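Local structure of chitinase (Thermococcus chitonophagus, 5XSW) at residues N285-I294 and Y404-F413; Q259-I267 and P470-H480. The protein probably hydrolyses internal beta-1,4 linkages of chitin, this chain being the C-terminal part of a longer protein and binding a glycan. One frame throughout, in Å; residues are numbered along the deposited sequence.

Followed from the N terminus, the chain first builds its antiparallel strands and then enters a largely helical region, where both contacts lie. Residues 259-267, at the end of helix 254-263, come first but find their partner last: 470-480 returns some 200 residues later, so contact 2 closes a wide loop and joins the C-terminal segment to the end of helix 254-263, beside the N-terminal strands. Contact 1 is nested inside it, joining 285-294, the start of helix 288-311, to 404-413, the end of helix 399-412. The two centres lie about 21 Å apart, yet they touch, CD1 of Phe413 packing 3.7 Å from the backbone O of Ile267.

Contact 1: N285-I294 and Y404-F413; sequences NDTAWITSPI and YFFTVVRQKF
Ile290 sits between Tyr404, Phe405 and Val408 and buries more surface here than any other residue. Its CD1 reaches CE2 of Tyr404 at 3.7 Å and meets Val408 tip to tip, while CG2, anti to the backbone N (CG1 has chi1 -67°), turns chiefly to Phe405, whose CE1 is also 3.7 Å away. With Ile290 cut back to an alanine, the Tyr404 and Phe405 rings would probably be left with a gap between them, and Val408 without the methyl it meets. Next along the helix, Thr291 lays CG2 3.5 Å from CB of Lys412, and a turn after Ile290, CG2 of Ile294 approaches CZ of the Phe413 ring at 3.5 Å. Thr287 crosses the Tyr404 side chain at about a right angle, its CG2 3.6 Å from Tyr404 OH and against CG2 of Val408.

Two waters carry polar links across the contact. One donates to the backbone O of Asp286 and accepts from Tyr404 OH at 2.7 Å; the other joins Thr287 OG1 to NZ of Lys412, which is also salt-bridged to Asp276.

Asp286 OD1 caps the helix, accepting from Ala288 N at 3.0 Å on the anti side of the carboxylate. Helix 186-199 packs against both segments through Tyr187, Met190 and Leu194. This is a helix-helix crossing within the helical part of the chain: the axes of 288-294 and 404-412 approach to 10.1 Å and cross at -58°.

Contact 2: Q259-I267 and P470-H480; sequences QIKAYYPDI and PRPTGDDWYYH. With PO4 (phosphate ion), chain E.
Tyr263 lies with its ring between Trp477 and its own helix. CE3 of Trp477 stands 3.5 Å over the centre of one face, a T-shaped pair with planes at 76°; the backbone O of Gln259 meets the opposite face, and Asp476 CB sits at the edge. The indole in turn takes CB of Pro472 over the centre of one of its own faces. Pro470 O lies at the edge of the Tyr264 ring, which runs alongside Pro472, with CZ 3.9 Å from CB.

At the far end of its ring, Tyr263 OH accepts a weak bond from His480 ND1, 2.9 Å away and bent to 129°. The backbones join more firmly: Thr473 N donates to Tyr263 O at 2.9 Å, in the carbonyl plane and on a lone pair. One water ties Tyr264 OH to Pro470 O, another Asp266 OD2 to Arg471 O; Asp266 OD1 is hydrogen-bonded to Tyr26 OH.

Gln259 NE2 donates at 2.6 Å to O2 of a phosphate ion, probably from the crystallisation liquor, which Ser254 of the second subunit also holds. Asp476 forms a salt bridge with Lys261 of that subunit, at the dimer interface. Helix 288-311 touches Tyr263 and Tyr264, while Thr473 and Trp477 rest on strand 32-41.

Contact 1: N285-I294 and Y404-F413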
loop_
_atom_site.group_PDB
_atom_site.type_symbol
_atom_site.label_atom_id
_atom_site.label_comp_id
_atom_site.label_asym_id
_atom_site.label_seq_id
_atom_site.Cartn_x
_atom_site.Cartn_y
_atom_site.Cartn_z
ATOM N N ASN A 285 7.185 -20.630 17.648
ATOM C CA ASN A 285 6.443 -19.667 18.468
ATOM C C ASN A 285 6.402 -18.272 17.908
ATOM O O ASN A 285 5.784 -17.369 18.502
ATOM C CB ASN A 285 7.053 -19.583 19.879
ATOM C CG ASN A 285 7.042 -20.914 20.607
ATOM O OD1 ASN A 285 6.145 -21.757 20.437
ATOM N ND2 ASN A 285 8.058 -21.113 21.424
ATOM N N ASP A 286 7.037 -18.064 16.754
ATOM C CA ASP A 286 6.964 -16.723 16.167
ATOM C C ASP A 286 5.470 -16.445 15.840
ATOM O O ASP A 286 4.835 -17.267 15.179
ATOM C CB ASP A 286 7.848 -16.669 14.907
ATOM C CG ASP A 286 7.985 -15.287 14.345
ATOM O OD1 ASP A 286 6.992 -14.525 14.246
ATOM O OD2 ASP A 286 9.139 -14.925 14.048
ATOM N N THR A 287 4.920 -15.328 16.308
ATOM C CA THR A 287 3.480 -15.107 16.178
ATOM C C THR A 287 3.082 -14.920 14.722
ATOM O O THR A 287 1.898 -15.085 14.369
ATOM C CB THR A 287 2.991 -13.872 16.998
ATOM O OG1 THR A 287 3.670 -12.666 16.572
ATOM C CG2 THR A 287 3.184 -14.160 18.561
ATOM N N ALA A 288 4.046 -14.578 13.860
ATOM C CA ALA A 288 3.724 -14.411 12.417
ATOM C C ALA A 288 3.320 -15.764 11.779
ATOM O O ALA A 288 2.755 -15.795 10.700
ATOM C CB ALA A 288 4.949 -13.766 11.674
ATOM N N TRP A 289 3.620 -16.894 12.421
ATOM C CA TRP A 289 3.121 -18.170 11.886
ATOM C C TRP A 289 1.569 -18.173 11.916
ATOM O O TRP A 289 0.916 -18.795 11.105
ATOM C CB TRP A 289 3.643 -19.349 12.693
ATOM C CG TRP A 289 5.119 -19.693 12.340
ATOM C CD1 TRP A 289 6.214 -19.634 13.198
ATOM C CD2 TRP A 289 5.595 -20.129 11.095
ATOM N NE1 TRP A 289 7.352 -20.007 12.500
ATOM C CE2 TRP A 289 6.988 -20.357 11.222
ATOM C CE3 TRP A 289 4.973 -20.385 9.844
ATOM C CZ2 TRP A 289 7.775 -20.807 10.159
ATOM C CZ3 TRP A 289 5.766 -20.861 8.780
ATOM C CH2 TRP A 289 7.155 -21.066 8.948
ATOM N N ILE A 290 1.000 -17.466 12.865
ATOM C CA ILE A 290 -0.446 -17.386 12.961
ATOM C C ILE A 290 -0.984 -16.211 12.151
ATOM O O ILE A 290 -1.947 -16.354 11.388
ATOM C CB ILE A 290 -0.874 -17.227 14.440
ATOM C CG1 ILE A 290 -0.555 -18.502 15.214
ATOM C CG2 ILE A 290 -2.347 -16.823 14.540
ATOM C CD1 ILE A 290 -0.684 -18.324 16.829
ATOM N N THR A 291 -0.395 -15.025 12.319
ATOM C CA THR A 291 -0.955 -13.863 11.646
ATOM C C THR A 291 -0.762 -13.889 10.123
ATOM O O THR A 291 -1.629 -13.376 9.410
ATOM C CB THR A 291 -0.381 -12.513 12.181
ATOM O OG1 THR A 291 1.058 -12.516 12.141
ATOM C CG2 THR A 291 -0.849 -12.283 13.633
ATOM N N SER A 292 0.315 -14.490 9.621
ATOM C CA SER A 292 0.614 -14.288 8.200
ATOM C C SER A 292 -0.404 -15.008 7.252
ATOM O O SER A 292 -0.779 -14.433 6.250
ATOM C CB SER A 292 2.054 -14.696 7.832
ATOM O OG SER A 292 2.394 -16.067 7.975
ATOM N N PRO A 293 -0.848 -16.238 7.570
ATOM C CA PRO A 293 -1.890 -16.775 6.669
ATOM C C PRO A 293 -3.219 -16.007 6.741
ATOM O O PRO A 293 -3.911 -15.889 5.724
ATOM C CB PRO A 293 -2.038 -18.259 7.140
ATOM C CG PRO A 293 -1.525 -18.222 8.605
ATOM C CD PRO A 293 -0.345 -17.263 8.500
ATOM N N ILE A 294 -3.547 -15.421 7.876
ATOM C CA ILE A 294 -4.745 -14.575 7.934
ATOM C C ILE A 294 -4.567 -13.289 7.111
ATOM O O ILE A 294 -5.466 -12.874 6.346
ATOM C CB ILE A 294 -5.078 -14.276 9.417
ATOM C CG1 ILE A 294 -5.530 -15.606 10.061
ATOM C CG2 ILE A 294 -6.196 -13.206 9.516
ATOM C CD1 ILE A 294 -5.234 -15.627 11.598
ATOM N N TYR A 404 -2.858 -20.157 23.563
ATOM C CA TYR A 404 -1.842 -19.345 22.892
ATOM C C TYR A 404 -2.428 -18.759 21.584
ATOM O O TYR A 404 -2.377 -17.547 21.303
ATOM C CB TYR A 404 -0.617 -20.233 22.604
ATOM C CG TYR A 404 0.364 -19.545 21.675
ATOM C CD1 TYR A 404 0.949 -18.326 22.016
ATOM C CD2 TYR A 404 0.676 -20.107 20.447
ATOM C CE1 TYR A 404 1.838 -17.691 21.127
ATOM C CE2 TYR A 404 1.554 -19.497 19.584
ATOM C CZ TYR A 404 2.127 -18.300 19.923
ATOM O OH TYR A 404 2.987 -17.734 18.989
ATOM N N PHE A 405 -3.013 -19.645 20.795
ATOM C CA PHE A 405 -3.651 -19.229 19.541
ATOM C C PHE A 405 -4.614 -18.068 19.754
ATOM O O PHE A 405 -4.492 -17.021 19.095
ATOM C CB PHE A 405 -4.357 -20.412 18.889
ATOM C CG PHE A 405 -5.044 -20.028 17.600
ATOM C CD1 PHE A 405 -4.296 -19.862 16.430
ATOM C CD2 PHE A 405 -6.416 -19.774 17.571
ATOM C CE1 PHE A 405 -4.915 -19.457 15.241
ATOM C CE2 PHE A 405 -7.037 -19.373 16.372
ATOM C CZ PHE A 405 -6.278 -19.238 15.216
ATOM N N PHE A 406 -5.524 -18.157 20.732
ATOM C CA PHE A 406 -6.471 -17.064 20.885
ATOM C C PHE A 406 -5.891 -15.790 21.518
ATOM O O PHE A 406 -6.358 -14.720 21.205
ATOM C CB PHE A 406 -7.719 -17.508 21.681
ATOM C CG PHE A 406 -8.640 -18.361 20.880
ATOM C CD1 PHE A 406 -9.497 -17.785 19.958
ATOM C CD2 PHE A 406 -8.611 -19.744 20.990
ATOM C CE1 PHE A 406 -10.353 -18.567 19.162
ATOM C CE2 PHE A 406 -9.471 -20.537 20.184
ATOM C CZ PHE A 406 -10.325 -19.939 19.262
ATOM N N THR A 407 -4.888 -15.915 22.396
ATOM C CA THR A 407 -4.111 -14.748 22.850
ATOM C C THR A 407 -3.507 -13.970 21.674
ATOM O O THR A 407 -3.590 -12.758 21.626
ATOM C CB THR A 407 -2.955 -15.203 23.796
ATOM O OG1 THR A 407 -3.518 -15.964 24.869
ATOM C CG2 THR A 407 -2.209 -14.038 24.377
ATOM N N VAL A 408 -2.869 -14.673 20.754
ATOM C CA VAL A 408 -2.302 -13.990 19.577
ATOM C C VAL A 408 -3.423 -13.351 18.755
ATOM O O VAL A 408 -3.356 -12.161 18.324
ATOM C CB VAL A 408 -1.489 -14.977 18.719
ATOM C CG1 VAL A 408 -1.001 -14.232 17.416
ATOM C CG2 VAL A 408 -0.256 -15.522 19.569
ATOM N N VAL A 409 -4.512 -14.095 18.547
ATOM C CA VAL A 409 -5.607 -13.483 17.781
ATOM C C VAL A 409 -6.071 -12.188 18.464
ATOM O O VAL A 409 -6.296 -11.151 17.837
ATOM C CB VAL A 409 -6.788 -14.464 17.604
ATOM C CG1 VAL A 409 -7.981 -13.722 16.980
ATOM C CG2 VAL A 409 -6.341 -15.607 16.652
ATOM N N ARG A 410 -6.206 -12.240 19.778
ATOM C CA ARG A 410 -6.656 -11.029 20.492
ATOM C C ARG A 410 -5.652 -9.879 20.410
ATOM O O ARG A 410 -6.048 -8.699 20.344
ATOM C CB ARG A 410 -6.894 -11.351 21.972
ATOM C CG ARG A 410 -7.644 -10.240 22.708
ATOM C CD ARG A 410 -8.083 -10.721 24.072
ATOM N NE ARG A 410 -8.872 -9.709 24.781
ATOM C CZ ARG A 410 -9.099 -9.732 26.096
ATOM N NH1 ARG A 410 -8.604 -10.722 26.842
ATOM N NH2 ARG A 410 -9.820 -8.766 26.661
ATOM N N GLN A 411 -4.364 -10.204 20.446
ATOM C CA GLN A 411 -3.318 -9.176 20.316
ATOM C C GLN A 411 -3.234 -8.565 18.929
ATOM O O GLN A 411 -2.908 -7.378 18.766
ATOM C CB GLN A 411 -1.939 -9.759 20.622
ATOM C CG GLN A 411 -1.724 -10.156 22.100
ATOM C CD GLN A 411 -0.424 -10.987 22.320
ATOM O OE1 GLN A 411 0.357 -11.228 21.380
ATOM N NE2 GLN A 411 -0.206 -11.418 23.562
ATOM N N LYS A 412 -3.445 -9.386 17.908
ATOM C CA LYS A 412 -3.146 -8.917 16.554
ATOM C C LYS A 412 -4.350 -8.523 15.674
ATOM O O LYS A 412 -4.166 -7.812 14.684
ATOM C CB LYS A 412 -2.342 -9.991 15.818
ATOM C CG LYS A 412 -1.087 -10.428 16.666
ATOM C CD LYS A 412 -0.078 -9.264 16.781
ATOM C CE LYS A 412 1.186 -9.712 17.640
ATOM N NZ LYS A 412 2.142 -8.552 17.685
ATOM N N PHE A 413 -5.541 -9.010 16.009
ATOM C CA PHE A 413 -6.732 -8.672 15.236
ATOM C C PHE A 413 -7.848 -8.017 16.063
ATOM O O PHE A 413 -7.840 -8.074 17.290
ATOM C CB PHE A 413 -7.236 -9.939 14.509
ATOM C CG PHE A 413 -6.192 -10.505 13.551
ATOM C CD1 PHE A 413 -5.830 -9.799 12.400
ATOM C CD2 PHE A 413 -5.583 -11.690 13.815
ATOM C CE1 PHE A 413 -4.878 -10.287 11.520
ATOM C CE2 PHE A 413 -4.629 -12.222 12.942
ATOM C CZ PHE A 413 -4.234 -11.522 11.806
HETATM O O HOH W 1 3.424 -19.148 16.682
HETATM O O HOH W 2 4.446 -10.582 18.077
#

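Contact 2: Q259-I267 and P470-H480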
loop_
_atom_site.group_PDB
_atom_site.type_symbol
_atom_site.label_atom_id
_atom_site.label_comp_id
_atom_site.label_asym_id
_atom_site.label_seq_id
_atom_site.Cartn_x
_atom_site.Cartn_y
_atom_site.Cartn_z
ATOM N N GLN A 259 -2.268 -1.002 2.538
ATOM C CA GLN A 259 -3.585 -0.814 1.901
ATOM C C GLN A 259 -4.701 -1.672 2.571
ATOM O O GLN A 259 -5.836 -1.195 2.839
ATOM C CB GLN A 259 -3.430 -1.147 0.412
ATOM C CG GLN A 259 -4.709 -1.171 -0.409
ATOM C CD GLN A 259 -4.406 -1.607 -1.828
ATOM O OE1 GLN A 259 -4.590 -0.842 -2.775
ATOM N NE2 GLN A 259 -3.844 -2.783 -1.962
ATOM N N ILE A 260 -4.414 -2.935 2.881
ATOM C CA ILE A 260 -5.497 -3.737 3.489
ATOM C C ILE A 260 -5.761 -3.353 4.922
ATOM O O ILE A 260 -6.911 -3.379 5.370
ATOM C CB ILE A 260 -5.262 -5.268 3.389
ATOM C CG1 ILE A 260 -4.040 -5.711 4.154
ATOM C CG2 ILE A 260 -5.230 -5.691 1.911
ATOM C CD1 ILE A 260 -3.707 -7.216 3.946
ATOM N N LYS A 261 -4.742 -2.877 5.640
ATOM C CA LYS A 261 -4.985 -2.187 6.893
ATOM C C LYS A 261 -5.935 -0.980 6.734
ATOM O O LYS A 261 -6.873 -0.774 7.544
ATOM C CB LYS A 261 -3.610 -1.730 7.475
ATOM C CG LYS A 261 -3.532 -1.378 8.853
ATOM C CD LYS A 261 -2.010 -1.107 9.226
ATOM C CE LYS A 261 -2.021 -0.186 10.417
ATOM N NZ LYS A 261 -0.591 0.063 10.770
ATOM N N ALA A 262 -5.720 -0.154 5.714
ATOM C CA ALA A 262 -6.628 0.996 5.503
ATOM C C ALA A 262 -8.075 0.526 5.193
ATOM O O ALA A 262 -9.054 1.097 5.659
ATOM C CB ALA A 262 -6.122 1.894 4.323
ATOM N N TYR A 263 -8.180 -0.539 4.415
ATOM C CA TYR A 263 -9.503 -1.017 3.963
ATOM C C TYR A 263 -10.256 -1.708 5.090
ATOM O O TYR A 263 -11.500 -1.786 5.095
ATOM C CB TYR A 263 -9.367 -1.996 2.795
ATOM C CG TYR A 263 -8.870 -1.429 1.490
ATOM C CD1 TYR A 263 -8.735 -0.065 1.292
ATOM C CD2 TYR A 263 -8.509 -2.295 0.448
ATOM C CE1 TYR A 263 -8.248 0.450 0.074
ATOM C CE2 TYR A 263 -8.073 -1.806 -0.767
ATOM C CZ TYR A 263 -7.950 -0.433 -0.946
ATOM O OH TYR A 263 -7.499 -0.003 -2.161
ATOM N N TYR A 264 -9.510 -2.236 6.047
ATOM C CA TYR A 264 -10.123 -3.069 7.065
ATOM C C TYR A 264 -9.815 -2.601 8.474
ATOM O O TYR A 264 -9.175 -3.307 9.263
ATOM C CB TYR A 264 -9.683 -4.520 6.861
ATOM C CG TYR A 264 -10.366 -5.195 5.675
ATOM C CD1 TYR A 264 -11.746 -5.502 5.728
ATOM C CD2 TYR A 264 -9.659 -5.526 4.528
ATOM C CE1 TYR A 264 -12.406 -6.140 4.662
ATOM C CE2 TYR A 264 -10.333 -6.147 3.402
ATOM C CZ TYR A 264 -11.709 -6.459 3.522
ATOM O OH TYR A 264 -12.343 -7.107 2.506
ATOM N N PRO A 265 -10.330 -1.435 8.831
ATOM C CA PRO A 265 -10.190 -1.003 10.233
ATOM C C PRO A 265 -10.842 -1.973 11.215
ATOM O O PRO A 265 -10.394 -2.007 12.363
ATOM C CB PRO A 265 -10.897 0.377 10.259
ATOM C CG PRO A 265 -11.786 0.379 9.073
ATOM C CD PRO A 265 -11.121 -0.493 8.013
ATOM N N ASP A 266 -11.847 -2.772 10.802
ATOM C CA ASP A 266 -12.435 -3.739 11.739
ATOM C C ASP A 266 -11.536 -4.921 11.979
ATOM O O ASP A 266 -11.674 -5.585 12.991
ATOM C CB ASP A 266 -13.794 -4.250 11.231
ATOM C CG ASP A 266 -14.816 -3.111 11.193
ATOM O OD1 ASP A 266 -15.274 -2.724 12.294
ATOM O OD2 ASP A 266 -15.104 -2.571 10.097
ATOM N N ILE A 267 -10.646 -5.227 11.037
ATOM C CA ILE A 267 -9.763 -6.398 11.226
ATOM C C ILE A 267 -8.380 -6.003 11.857
ATOM O O ILE A 267 -7.884 -6.691 12.737
ATOM C CB ILE A 267 -9.517 -7.129 9.872
ATOM C CG1 ILE A 267 -10.853 -7.688 9.337
ATOM C CG2 ILE A 267 -8.529 -8.318 10.049
ATOM C CD1 ILE A 267 -10.745 -8.249 7.880
ATOM N N PRO A 470 -16.493 -8.176 7.876
ATOM C CA PRO A 470 -16.876 -6.765 7.812
ATOM C C PRO A 470 -16.721 -6.247 6.389
ATOM O O PRO A 470 -15.983 -6.872 5.614
ATOM C CB PRO A 470 -15.880 -6.082 8.791
ATOM C CG PRO A 470 -14.623 -6.915 8.627
ATOM C CD PRO A 470 -15.111 -8.363 8.394
ATOM N N ARG A 471 -17.385 -5.150 6.037
ATOM C CA ARG A 471 -17.132 -4.501 4.745
ATOM C C ARG A 471 -15.760 -3.796 4.734
ATOM O O ARG A 471 -15.385 -3.181 5.740
ATOM C CB ARG A 471 -18.197 -3.445 4.428
ATOM C CG ARG A 471 -19.657 -3.984 4.478
ATOM C CD ARG A 471 -20.666 -2.854 4.081
ATOM N NE ARG A 471 -20.785 -2.044 5.261
ATOM C CZ ARG A 471 -21.606 -2.311 6.259
ATOM N NH1 ARG A 471 -22.477 -3.303 6.160
ATOM N NH2 ARG A 471 -21.575 -1.562 7.338
ATOM N N PRO A 472 -15.040 -3.883 3.609
ATOM C CA PRO A 472 -13.932 -2.953 3.363
ATOM C C PRO A 472 -14.516 -1.554 3.344
ATOM O O PRO A 472 -15.649 -1.356 2.857
ATOM C CB PRO A 472 -13.405 -3.351 1.968
ATOM C CG PRO A 472 -14.647 -4.065 1.296
ATOM C CD PRO A 472 -15.349 -4.731 2.439
ATOM N N THR A 473 -13.781 -0.576 3.864
ATOM C CA THR A 473 -14.365 0.753 3.996
ATOM C C THR A 473 -13.282 1.828 4.167
ATOM O O THR A 473 -12.089 1.490 4.156
ATOM C CB THR A 473 -15.374 0.772 5.203
ATOM O OG1 THR A 473 -16.121 1.995 5.200
ATOM C CG2 THR A 473 -14.655 0.589 6.539
ATOM N N GLY A 474 -13.693 3.102 4.288
ATOM C CA GLY A 474 -12.770 4.220 4.496
ATOM C C GLY A 474 -12.438 4.966 3.221
ATOM O O GLY A 474 -12.863 4.580 2.124
ATOM N N ASP A 475 -11.626 6.014 3.340
ATOM C CA ASP A 475 -11.416 6.921 2.201
ATOM C C ASP A 475 -10.719 6.280 1.030
ATOM O O ASP A 475 -11.124 6.469 -0.119
ATOM C CB ASP A 475 -10.583 8.160 2.619
ATOM C CG ASP A 475 -11.347 9.104 3.501
ATOM O OD1 ASP A 475 -11.861 8.699 4.543
ATOM O OD2 ASP A 475 -11.455 10.275 3.149
ATOM N N ASP A 476 -9.621 5.559 1.300
ATOM C CA ASP A 476 -8.877 4.921 0.211
ATOM C C ASP A 476 -9.804 3.912 -0.556
ATOM O O ASP A 476 -9.766 3.846 -1.736
ATOM C CB ASP A 476 -7.648 4.143 0.744
ATOM C CG ASP A 476 -6.542 5.095 1.344
ATOM O OD1 ASP A 476 -6.501 6.225 0.867
ATOM O OD2 ASP A 476 -5.791 4.695 2.275
ATOM N N TRP A 477 -10.527 3.089 0.174
ATOM C CA TRP A 477 -11.441 2.117 -0.486
ATOM C C TRP A 477 -12.433 2.843 -1.408
ATOM O O TRP A 477 -12.681 2.483 -2.573
ATOM C CB TRP A 477 -12.191 1.319 0.574
ATOM C CG TRP A 477 -13.184 0.345 -0.034
ATOM C CD1 TRP A 477 -14.576 0.491 -0.123
ATOM C CD2 TRP A 477 -12.857 -0.873 -0.724
ATOM N NE1 TRP A 477 -15.106 -0.626 -0.796
ATOM C CE2 TRP A 477 -14.075 -1.458 -1.171
ATOM C CE3 TRP A 477 -11.652 -1.547 -0.987
ATOM C CZ2 TRP A 477 -14.098 -2.695 -1.838
ATOM C CZ3 TRP A 477 -11.693 -2.798 -1.650
ATOM C CH2 TRP A 477 -12.913 -3.346 -2.052
ATOM N N TYR A 478 -12.960 3.911 -0.882
ATOM C CA TYR A 478 -13.959 4.685 -1.612
ATOM C C TYR A 478 -13.487 5.109 -2.970
ATOM O O TYR A 478 -14.143 4.819 -3.979
ATOM C CB TYR A 478 -14.355 5.914 -0.787
ATOM C CG TYR A 478 -15.575 6.660 -1.389
ATOM C CD1 TYR A 478 -16.885 6.140 -1.263
ATOM C CD2 TYR A 478 -15.404 7.839 -2.069
ATOM C CE1 TYR A 478 -17.989 6.814 -1.848
ATOM C CE2 TYR A 478 -16.513 8.549 -2.631
ATOM C CZ TYR A 478 -17.784 8.027 -2.510
ATOM O OH TYR A 478 -18.834 8.728 -3.080
ATOM N N TYR A 479 -12.354 5.817 -3.037
ATOM C CA TYR A 479 -11.909 6.282 -4.350
ATOM C C TYR A 479 -11.429 5.148 -5.211
ATOM O O TYR A 479 -11.628 5.134 -6.420
ATOM C CB TYR A 479 -10.786 7.339 -4.211
ATOM C CG TYR A 479 -11.219 8.486 -3.359
ATOM C CD1 TYR A 479 -12.193 9.398 -3.798
ATOM C CD2 TYR A 479 -10.702 8.636 -2.097
ATOM C CE1 TYR A 479 -12.619 10.450 -2.950
ATOM C CE2 TYR A 479 -11.108 9.642 -1.273
ATOM C CZ TYR A 479 -12.060 10.559 -1.713
ATOM O OH TYR A 479 -12.418 11.573 -0.817
ATOM N N HIS A 480 -10.802 4.162 -4.600
ATOM C CA HIS A 480 -10.289 3.085 -5.424
ATOM C C HIS A 480 -11.431 2.239 -6.051
ATOM O O HIS A 480 -11.467 1.986 -7.249
ATOM C CB HIS A 480 -9.406 2.149 -4.591
ATOM C CG HIS A 480 -8.643 1.181 -5.428
ATOM N ND1 HIS A 480 -8.249 -0.057 -4.972
ATOM C CD2 HIS A 480 -8.142 1.304 -6.677
ATOM C CE1 HIS A 480 -7.567 -0.675 -5.921
ATOM N NE2 HIS A 480 -7.521 0.119 -6.983
HETATM P P PO4 E . -2.581 -4.104 -4.988
HETATM O O1 PO4 E . -1.437 -4.387 -4.084
HETATM O O2 PO4 E . -3.904 -3.901 -4.302
HETATM O O3 PO4 E . -2.188 -2.882 -5.774
HETATM O O4 PO4 E . -2.927 -5.192 -5.914
HETATM O O HOH W 3 -14.647 -8.124 3.357
HETATM O O HOH W 4 -13.463 -3.096 7.962
#